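Local coordinates for hydrolase, HAD superfamily, subfamily III A (Legionella pneumophila, PDB 3N1U), which probably hydrolyses 3-deoxy-D-manno-octulosonate 8-phosphate to KDO and inorganic phosphate, a magnesium-dependent step of lipopolysaccharide biosynthesis, at residues K18-I23 with L106-D111; I85-K90 with Q100-T105; G41-S46 with A71-V76. All coordinates share one frame; numbering follows the deposited sequence.

Contact 1 of 3, residues K18-I23 with L106-D111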
loop_
_atom_site.group_PDB
_atom_site.type_symbol
_atom_site.label_atom_id
_atom_site.label_comp_id
_atom_site.label_asym_id
_atom_site.label_seq_id
_atom_site.Cartn_x
_atom_site.Cartn_y
_atom_site.Cartn_z
ATOM N N LYS A 18 -20.857 20.618 -18.469
ATOM C CA LYS A 18 -20.774 20.459 -19.931
ATOM C C LYS A 18 -20.272 19.096 -20.380
ATOM O O LYS A 18 -20.272 18.752 -21.599
ATOM C CB LYS A 18 -19.841 21.555 -20.507
ATOM C CG LYS A 18 -20.462 22.951 -20.349
ATOM C CD LYS A 18 -19.395 23.998 -20.422
ATOM C CE LYS A 18 -19.310 24.567 -21.785
ATOM N NZ LYS A 18 -18.024 25.309 -21.854
ATOM N N ILE A 19 -19.813 18.319 -19.411
ATOM C CA ILE A 19 -19.004 17.151 -19.746
ATOM C C ILE A 19 -19.837 16.014 -20.361
ATOM O O ILE A 19 -20.813 15.553 -19.773
ATOM C CB ILE A 19 -18.232 16.640 -18.523
ATOM C CG1 ILE A 19 -17.253 17.700 -17.969
ATOM C CG2 ILE A 19 -17.460 15.378 -18.896
ATOM C CD1 ILE A 19 -16.270 18.401 -19.001
ATOM N N LYS A 20 -19.438 15.571 -21.548
ATOM C CA LYS A 20 -20.118 14.499 -22.228
ATOM C C LYS A 20 -19.194 13.278 -22.382
ATOM O O LYS A 20 -19.650 12.207 -22.780
ATOM C CB LYS A 20 -20.606 14.984 -23.608
ATOM C CG LYS A 20 -21.849 15.889 -23.433
ATOM C CD LYS A 20 -22.534 16.237 -24.719
ATOM C CE LYS A 20 -23.926 16.778 -24.338
ATOM N NZ LYS A 20 -24.716 17.141 -25.538
ATOM N N CYS A 21 -17.913 13.436 -22.071
ATOM C CA CYS A 21 -16.993 12.285 -22.071
ATOM C C CYS A 21 -15.915 12.526 -21.053
ATOM O O CYS A 21 -15.301 13.605 -21.045
ATOM C CB CYS A 21 -16.371 12.111 -23.472
ATOM S SG CYS A 21 -15.162 10.724 -23.590
ATOM N N LEU A 22 -15.669 11.548 -20.159
ATOM C CA LEU A 22 -14.451 11.572 -19.318
ATOM C C LEU A 22 -13.343 10.669 -19.925
ATOM O O LEU A 22 -13.602 9.482 -20.247
ATOM C CB LEU A 22 -14.777 11.082 -17.861
ATOM C CG LEU A 22 -13.499 10.889 -17.014
ATOM C CD1 LEU A 22 -12.740 12.230 -16.798
ATOM C CD2 LEU A 22 -13.889 10.264 -15.645
ATOM N N ILE A 23 -12.131 11.208 -20.061
ATOM C CA ILE A 23 -10.989 10.459 -20.525
ATOM C C ILE A 23 -10.036 10.266 -19.337
ATOM O O ILE A 23 -9.721 11.234 -18.604
ATOM C CB ILE A 23 -10.150 11.210 -21.630
ATOM C CG1 ILE A 23 -11.058 11.740 -22.776
ATOM C CG2 ILE A 23 -9.102 10.289 -22.195
ATOM C CD1 ILE A 23 -10.335 12.791 -23.683
ATOM N N LEU A 106 -16.302 11.034 -31.583
ATOM C CA LEU A 106 -17.458 11.411 -30.773
ATOM C C LEU A 106 -18.190 12.661 -31.267
ATOM O O LEU A 106 -19.343 12.841 -30.931
ATOM C CB LEU A 106 -17.058 11.584 -29.295
ATOM C CG LEU A 106 -16.579 10.320 -28.568
ATOM C CD1 LEU A 106 -16.461 10.590 -27.049
ATOM C CD2 LEU A 106 -17.560 9.180 -28.816
ATOM N N GLY A 107 -17.508 13.547 -31.998
ATOM C CA GLY A 107 -18.180 14.778 -32.528
ATOM C C GLY A 107 -18.347 15.861 -31.449
ATOM O O GLY A 107 -19.178 16.758 -31.568
ATOM N N LEU A 108 -17.509 15.810 -30.423
ATOM C CA LEU A 108 -17.635 16.717 -29.279
ATOM C C LEU A 108 -16.735 17.951 -29.338
ATOM O O LEU A 108 -15.661 17.922 -29.949
ATOM C CB LEU A 108 -17.366 15.975 -27.949
ATOM C CG LEU A 108 -18.286 14.826 -27.513
ATOM C CD1 LEU A 108 -17.816 14.243 -26.108
ATOM C CD2 LEU A 108 -19.714 15.299 -27.438
ATOM N N ASN A 109 -17.169 19.027 -28.676
ATOM C CA ASN A 109 -16.285 20.184 -28.534
ATOM C C ASN A 109 -15.216 19.892 -27.483
ATOM O O ASN A 109 -15.465 19.067 -26.560
ATOM C CB ASN A 109 -17.099 21.416 -28.125
ATOM C CG ASN A 109 -18.091 21.824 -29.186
ATOM O OD1 ASN A 109 -17.903 21.530 -30.383
ATOM N ND2 ASN A 109 -19.193 22.494 -28.754
ATOM N N ASP A 110 -14.079 20.593 -27.549
ATOM C CA ASP A 110 -12.996 20.438 -26.511
ATOM C C ASP A 110 -13.603 20.598 -25.107
ATOM O O ASP A 110 -13.295 19.826 -24.169
ATOM C CB ASP A 110 -11.854 21.477 -26.656
ATOM C CG ASP A 110 -10.932 21.236 -27.886
ATOM O OD1 ASP A 110 -10.563 20.085 -28.170
ATOM O OD2 ASP A 110 -10.603 22.210 -28.579
ATOM N N ASP A 111 -14.515 21.561 -24.956
ATOM C CA ASP A 111 -15.007 21.841 -23.628
ATOM C C ASP A 111 -16.044 20.816 -23.127
ATOM O O ASP A 111 -16.523 20.931 -22.018
ATOM C CB ASP A 111 -15.471 23.299 -23.462
ATOM C CG ASP A 111 -16.760 23.625 -24.229
ATOM O OD1 ASP A 111 -17.305 22.758 -24.933
ATOM O OD2 ASP A 111 -17.238 24.779 -24.113
#
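Lys18 with Asp111 and Cys21 with Leu106 and Leu108 form a mixed contact, a salt bridge at one end and apolar packing at the other, where two neighbouring strands, 21-24 and 113-117, enter the central parallel sheet of the Rossmann-like HAD fold. Residues 18-23 lead into strand 21-24, while 106-111 leave helix 96-106 and lead into strand 113-117, so the two strand entries lie side by side. The backbones of Lys20 and Cys21 already pair with Glu112, and Cys21 also with Ala114.

The apolar half is carried by leucine tips. Leu108 lays its CD1 methyl 3.7 Å from Cys21 CB and 3.8 Å from Lys20 CB, so its branched end covers the place where the loop becomes strand. Lys20 suits this exposed place because its CB and CD are apolar and can border Leu108 CD2 while its extended chain carries the ammonium away. Cys21 SG stands anti to the backbone N (chi1 178°) and meets Leu106 CD1 at 3.7 Å, a small buried thiol fitted against a methyl. Cys21 also touches Phe113, which continues the apolar layer.

Farther out, Lys18 crosses Asp111 obliquely. Its chain bends at chi3 (97°), bringing CE toward the carboxylate, and NZ forms a salt bridge with OD2. The modelled NZ to OD2 separation of 2.4 Å is too short to be trusted as a length, though pairing of these opposite charges is reasonable at the surface. Next along the chain, the buried Ile19 presents its CD1 methyl to the carbonyl O of Asp111 at 3.9 Å.

Contact 2 of 3, residues I85-K90 with Q100-T105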
loop_
_atom_site.group_PDB
_atom_site.type_symbol
_atom_site.label_atom_id
_atom_site.label_comp_id
_atom_site.label_asym_id
_atom_site.label_seq_id
_atom_site.Cartn_x
_atom_site.Cartn_y
_atom_site.Cartn_z
ATOM N N ILE A 85 -15.500 -0.718 -21.384
ATOM C CA ILE A 85 -15.013 0.517 -22.010
ATOM C C ILE A 85 -14.471 0.194 -23.384
ATOM O O ILE A 85 -13.458 -0.513 -23.474
ATOM C CB ILE A 85 -13.866 1.152 -21.170
ATOM C CG1 ILE A 85 -14.493 1.738 -19.892
ATOM C CG2 ILE A 85 -13.146 2.243 -21.998
ATOM C CD1 ILE A 85 -13.575 2.012 -18.743
ATOM N N THR A 86 -15.102 0.728 -24.433
ATOM C CA THR A 86 -14.652 0.427 -25.805
ATOM C C THR A 86 -13.733 1.494 -26.432
ATOM O O THR A 86 -12.925 1.169 -27.301
ATOM C CB THR A 86 -15.814 0.149 -26.749
ATOM O OG1 THR A 86 -16.583 1.335 -26.881
ATOM C CG2 THR A 86 -16.697 -0.981 -26.189
ATOM N N HIS A 87 -13.848 2.750 -25.996
ATOM C CA HIS A 87 -13.008 3.800 -26.561
ATOM C C HIS A 87 -11.694 3.852 -25.815
ATOM O O HIS A 87 -11.605 4.508 -24.769
ATOM C CB HIS A 87 -13.716 5.143 -26.444
ATOM C CG HIS A 87 -14.962 5.228 -27.263
ATOM N ND1 HIS A 87 -14.948 5.447 -28.622
ATOM C CD2 HIS A 87 -16.262 5.093 -26.917
ATOM C CE1 HIS A 87 -16.189 5.463 -29.081
ATOM N NE2 HIS A 87 -17.008 5.258 -28.065
ATOM N N TYR A 88 -10.668 3.151 -26.304
ATOM C CA TYR A 88 -9.365 3.304 -25.630
ATOM C C TYR A 88 -8.144 3.113 -26.488
ATOM O O TYR A 88 -8.191 2.402 -27.497
ATOM C CB TYR A 88 -9.259 2.451 -24.358
ATOM C CG TYR A 88 -9.141 0.970 -24.615
ATOM C CD1 TYR A 88 -10.276 0.196 -24.847
ATOM C CD2 TYR A 88 -7.906 0.346 -24.580
ATOM C CE1 TYR A 88 -10.171 -1.202 -25.048
ATOM C CE2 TYR A 88 -7.778 -1.057 -24.793
ATOM C CZ TYR A 88 -8.910 -1.812 -25.022
ATOM O OH TYR A 88 -8.792 -3.177 -25.232
ATOM N N TYR A 89 -7.054 3.750 -26.044
ATOM C CA TYR A 89 -5.868 3.952 -26.879
ATOM C C TYR A 89 -4.664 3.626 -26.047
ATOM O O TYR A 89 -4.422 4.265 -25.013
ATOM C CB TYR A 89 -5.760 5.408 -27.377
ATOM C CG TYR A 89 -6.959 5.913 -28.186
ATOM C CD1 TYR A 89 -8.149 6.265 -27.558
ATOM C CD2 TYR A 89 -6.888 6.041 -29.589
ATOM C CE1 TYR A 89 -9.272 6.729 -28.310
ATOM C CE2 TYR A 89 -7.977 6.501 -30.335
ATOM C CZ TYR A 89 -9.173 6.832 -29.685
ATOM O OH TYR A 89 -10.265 7.278 -30.397
ATOM N N LYS A 90 -3.873 2.675 -26.550
ATOM C CA LYS A 90 -2.728 2.133 -25.819
ATOM C C LYS A 90 -1.406 2.496 -26.508
ATOM O O LYS A 90 -1.405 2.772 -27.711
ATOM C CB LYS A 90 -2.820 0.608 -25.818
ATOM C CG LYS A 90 -3.803 0.042 -24.772
ATOM C CD LYS A 90 -3.409 -1.375 -24.439
ATOM C CE LYS A 90 -3.191 -2.166 -25.726
ATOM N NZ LYS A 90 -2.705 -3.546 -25.439
ATOM N N GLN A 100 -7.266 13.678 -30.597
ATOM C CA GLN A 100 -7.913 14.258 -31.779
ATOM C C GLN A 100 -8.769 13.203 -32.490
ATOM O O GLN A 100 -9.844 13.513 -33.016
ATOM C CB GLN A 100 -6.866 14.925 -32.728
ATOM C CG GLN A 100 -7.489 15.719 -33.916
ATOM C CD GLN A 100 -8.465 16.839 -33.509
ATOM O OE1 GLN A 100 -8.285 17.527 -32.480
ATOM N NE2 GLN A 100 -9.500 17.023 -34.322
ATOM N N HIS A 101 -8.303 11.955 -32.476
ATOM C CA HIS A 101 -9.048 10.850 -33.062
ATOM C C HIS A 101 -10.333 10.590 -32.284
ATOM O O HIS A 101 -11.408 10.386 -32.884
ATOM C CB HIS A 101 -8.208 9.570 -33.075
ATOM C CG HIS A 101 -8.914 8.405 -33.700
ATOM N ND1 HIS A 101 -9.825 7.639 -33.011
ATOM C CD2 HIS A 101 -8.867 7.895 -34.956
ATOM C CE1 HIS A 101 -10.304 6.699 -33.805
ATOM N NE2 HIS A 101 -9.754 6.842 -34.997
ATOM N N LEU A 102 -10.224 10.598 -30.951
ATOM C CA LEU A 102 -11.411 10.418 -30.098
ATOM C C LEU A 102 -12.414 11.556 -30.331
ATOM O O LEU A 102 -13.626 11.347 -30.400
ATOM C CB LEU A 102 -10.998 10.382 -28.637
ATOM C CG LEU A 102 -12.145 10.190 -27.641
ATOM C CD1 LEU A 102 -12.904 8.867 -27.802
ATOM C CD2 LEU A 102 -11.631 10.381 -26.196
ATOM N N LYS A 103 -11.890 12.773 -30.469
ATOM C CA LYS A 103 -12.739 13.924 -30.691
ATOM C C LYS A 103 -13.523 13.762 -32.001
ATOM O O LYS A 103 -14.726 14.050 -32.055
ATOM C CB LYS A 103 -11.884 15.187 -30.669
ATOM C CG LYS A 103 -12.618 16.495 -30.935
ATOM C CD LYS A 103 -11.571 17.585 -30.733
ATOM C CE LYS A 103 -12.178 18.874 -30.285
ATOM N NZ LYS A 103 -12.364 19.756 -31.409
ATOM N N LYS A 104 -12.842 13.307 -33.059
ATOM C CA LYS A 104 -13.495 13.083 -34.350
ATOM C C LYS A 104 -14.571 12.008 -34.212
ATOM O O LYS A 104 -15.662 12.141 -34.763
ATOM C CB LYS A 104 -12.495 12.681 -35.442
ATOM C CG LYS A 104 -11.665 13.819 -35.952
ATOM C CD LYS A 104 -10.763 13.347 -37.096
ATOM C CE LYS A 104 -10.030 14.505 -37.773
ATOM N NZ LYS A 104 -9.117 15.201 -36.802
ATOM N N THR A 105 -14.249 10.936 -33.486
ATOM C CA THR A 105 -15.153 9.804 -33.336
ATOM C C THR A 105 -16.438 10.223 -32.629
ATOM O O THR A 105 -17.538 9.842 -33.042
ATOM C CB THR A 105 -14.455 8.673 -32.523
ATOM O OG1 THR A 105 -13.191 8.348 -33.149
ATOM C CG2 THR A 105 -15.377 7.427 -32.373
#
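Tyr89 and His101 supply the polar link between strand 87-89 and helix 96-106, the first strand and the helix of a beta-alpha-beta crossover that goes on to strand 113-117. Tyrosine suits the place because it is long enough to carry a hydroxyl from strand to helix. Tyr89 OH and His101 ND1 are hydrogen-bonded at 2.7 Å, and either could be the donor. The bond lies at the edge of both rings and in the plane of each, although the planes are turned 71° apart. CG of His101 stands anti to the backbone N (chi1 -179°), and the turn of the ring about chi2 (-82°) brings ND1 to the hydroxyl.

A second hydrogen bond stays within the helix. Thr105 OG1 donates to His101 O at 2.7 Å from above the carbonyl plane, while Thr105 N reaches the same oxygen from the opposite face. One carbonyl thus takes two donors, and the threonine hydroxyl is satisfied by its own helix.

Apolar contacts lie alongside these bonds. Thr105 CG2 touches the edge of the His87 ring at CE1, 3.9 Å away. Leu102, buried and apolar, packs beside both rings: its CD1 lies 4.0 Å from His87 CB, the two side chains crossing at about a right angle, and its CB approaches Tyr89 CE1 at 4.1 Å.

The short strand and helix axes run nearly antiparallel, 10.0 Å apart. Leu102 also packs on Ala66 of strand 64-68 and Phe113 of strand 113-117, whereas Tyr88 points away from this helix and touches Met80 of helix 74-83.

Contact 3 of 3, residues G41-S46 with A71-V76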
loop_
_atom_site.group_PDB
_atom_site.type_symbol
_atom_site.label_atom_id
_atom_site.label_comp_id
_atom_site.label_asym_id
_atom_site.label_seq_id
_atom_site.Cartn_x
_atom_site.Cartn_y
_atom_site.Cartn_z
ATOM N N GLY A 41 8.916 -12.080 -15.780
ATOM C CA GLY A 41 8.427 -10.949 -16.585
ATOM C C GLY A 41 6.919 -10.783 -16.744
ATOM O O GLY A 41 6.492 -9.916 -17.503
ATOM N N ASN A 42 6.101 -11.584 -16.046
ATOM C CA ASN A 42 4.672 -11.288 -15.968
ATOM C C ASN A 42 4.510 -9.951 -15.245
ATOM O O ASN A 42 5.396 -9.590 -14.462
ATOM C CB ASN A 42 3.918 -12.352 -15.183
ATOM C CG ASN A 42 2.376 -12.244 -15.355
ATOM O OD1 ASN A 42 1.836 -11.561 -16.272
ATOM N ND2 ASN A 42 1.661 -12.931 -14.451
ATOM N N GLU A 43 3.423 -9.240 -15.518
ATOM C CA GLU A 43 3.192 -7.865 -14.967
ATOM C C GLU A 43 1.784 -7.800 -14.429
ATOM O O GLU A 43 0.857 -8.464 -14.961
ATOM C CB GLU A 43 3.320 -6.772 -16.036
ATOM C CG GLU A 43 4.613 -6.738 -16.858
ATOM C CD GLU A 43 4.438 -5.970 -18.176
ATOM O OE1 GLU A 43 4.211 -6.601 -19.248
ATOM O OE2 GLU A 43 4.511 -4.729 -18.138
ATOM N N LEU A 44 1.581 -6.943 -13.429
ATOM C CA LEU A 44 0.220 -6.744 -12.948
ATOM C C LEU A 44 0.084 -5.281 -12.667
ATOM O O LEU A 44 1.098 -4.574 -12.523
ATOM C CB LEU A 44 -0.008 -7.530 -11.651
ATOM C CG LEU A 44 0.195 -9.020 -11.667
ATOM C CD1 LEU A 44 1.603 -9.358 -11.146
ATOM C CD2 LEU A 44 -0.828 -9.660 -10.704
ATOM N N LYS A 45 -1.151 -4.805 -12.653
ATOM C CA LYS A 45 -1.465 -3.483 -12.108
ATOM C C LYS A 45 -2.645 -3.667 -11.156
ATOM O O LYS A 45 -3.400 -4.647 -11.262
ATOM C CB LYS A 45 -1.929 -2.488 -13.185
ATOM C CG LYS A 45 -1.010 -2.401 -14.417
ATOM C CD LYS A 45 -1.584 -1.472 -15.479
ATOM C CE LYS A 45 -0.638 -1.348 -16.674
ATOM N NZ LYS A 45 0.809 -0.935 -16.362
ATOM N N SER A 46 -2.882 -2.645 -10.338
ATOM C CA SER A 46 -3.924 -2.727 -9.303
ATOM C C SER A 46 -4.904 -1.597 -9.527
ATOM O O SER A 46 -4.483 -0.410 -9.503
ATOM C CB SER A 46 -3.244 -2.570 -7.919
ATOM O OG SER A 46 -2.298 -3.630 -7.784
ATOM N N ALA A 71 0.791 2.827 -21.505
ATOM C CA ALA A 71 0.863 1.380 -21.247
ATOM C C ALA A 71 0.443 0.608 -22.517
ATOM O O ALA A 71 -0.431 1.056 -23.256
ATOM C CB ALA A 71 -0.029 0.975 -20.009
ATOM N N GLN A 72 1.100 -0.522 -22.777
ATOM C CA GLN A 72 0.817 -1.362 -23.953
ATOM C C GLN A 72 0.420 -2.780 -23.541
ATOM O O GLN A 72 0.032 -3.578 -24.361
ATOM C CB GLN A 72 2.062 -1.483 -24.842
ATOM C CG GLN A 72 2.346 -0.261 -25.714
ATOM C CD GLN A 72 3.533 -0.434 -26.646
ATOM O OE1 GLN A 72 4.540 -1.062 -26.291
ATOM N NE2 GLN A 72 3.425 0.138 -27.858
ATOM N N ASN A 73 0.555 -3.117 -22.272
ATOM C CA ASN A 73 0.427 -4.530 -21.918
ATOM C C ASN A 73 -1.050 -4.996 -21.845
ATOM O O ASN A 73 -1.967 -4.177 -21.797
ATOM C CB ASN A 73 1.190 -4.797 -20.616
ATOM C CG ASN A 73 0.679 -3.929 -19.484
ATOM O OD1 ASN A 73 -0.341 -4.240 -18.903
ATOM N ND2 ASN A 73 1.341 -2.804 -19.223
ATOM N N ALA A 74 -1.261 -6.307 -21.841
ATOM C CA ALA A 74 -2.587 -6.901 -21.855
ATOM C C ALA A 74 -3.396 -6.700 -20.542
ATOM O O ALA A 74 -4.610 -6.791 -20.576
ATOM C CB ALA A 74 -2.510 -8.382 -22.227
ATOM N N VAL A 75 -2.735 -6.391 -19.413
ATOM C CA VAL A 75 -3.498 -5.945 -18.227
ATOM C C VAL A 75 -4.569 -4.882 -18.580
ATOM O O VAL A 75 -5.705 -4.951 -18.107
ATOM C CB VAL A 75 -2.559 -5.352 -17.140
ATOM C CG1 VAL A 75 -3.401 -4.766 -15.964
ATOM C CG2 VAL A 75 -1.597 -6.411 -16.634
ATOM N N VAL A 76 -4.179 -3.883 -19.379
ATOM C CA VAL A 76 -5.061 -2.781 -19.733
ATOM C C VAL A 76 -6.297 -3.333 -20.479
ATOM O O VAL A 76 -7.414 -2.998 -20.137
ATOM C CB VAL A 76 -4.310 -1.696 -20.564
ATOM C CG1 VAL A 76 -5.270 -0.617 -21.107
ATOM C CG2 VAL A 76 -3.147 -1.078 -19.688
#
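Lys45 and Glu43 face Asn73 and Val75 where the beta-hairpin 34-38/43-48, in the flap position that follows the first strand of HAD folds, meets the loop and first turn of helix 74-83.

Ala71 comes first, its small CB 4.1 Å from Lys45 CE. Asn73 then projects between the two charged side chains. Its CB is 3.8 Å from Glu43 OE1, with amide and carboxylate planes 62° apart. Toward Lys45 it approaches tip to tip: ND2 lies 3.5 Å from NZ, but both are donors and no hydrogen bond joins them. The charged ends of Lys45 and Glu43 have their strongest partners outside these segments. Lys45 NZ makes a salt bridge with Asp27, a calcium ligand and predicted substrate-binding residue, and Glu43 OE1 bonds to Asn39 of a second subunit. The same subunit extends the strand, pairing antiparallel with residues 44-46, so the hairpin belongs to the tetramer interface as well as to the active-site rim.

Val75, on the first turn of the helix, carries the apolar part of the contact. Its two methyls divide the work: CG1 packs against the lysine stem, 3.7 Å from Lys45 CG, and CG2 lies 3.6 Å from the backbone Glu43 O. A beta-branched residue suits this position because it can cover side chain and backbone at once.

Val76 adds one more methyl alongside the lysine chain. The Lys45 chain is extended until chi4 (-54°), where NZ turns aside, and just before that bend CE touches Val76 CG2 at 3.9 Å.

How the contacts relate
Contacts 1 and 2 adjoin, with centres about 11 Å apart, and share helix 96-106: Ile23 CD1 meets Leu102 CD2 at 3.7 Å. Contact 3 lies about 20 Å from contact 2, centre to centre, but Lys90 spans the two, with NZ 2.9 Å from Gln72 O in a probable hydrogen bond. Contacts 1 and 3 do not touch; their centres are about 28 Å apart, on opposite sides of the chain's centre. Contact 3 reaches the metal-site residues: between nearest side-chain atoms, Lys45 is about 3 Å from Asp27 and Ala71 about 7 Å from Asp25, against about 10 Å from Tyr89 of contact 2 to Asp25.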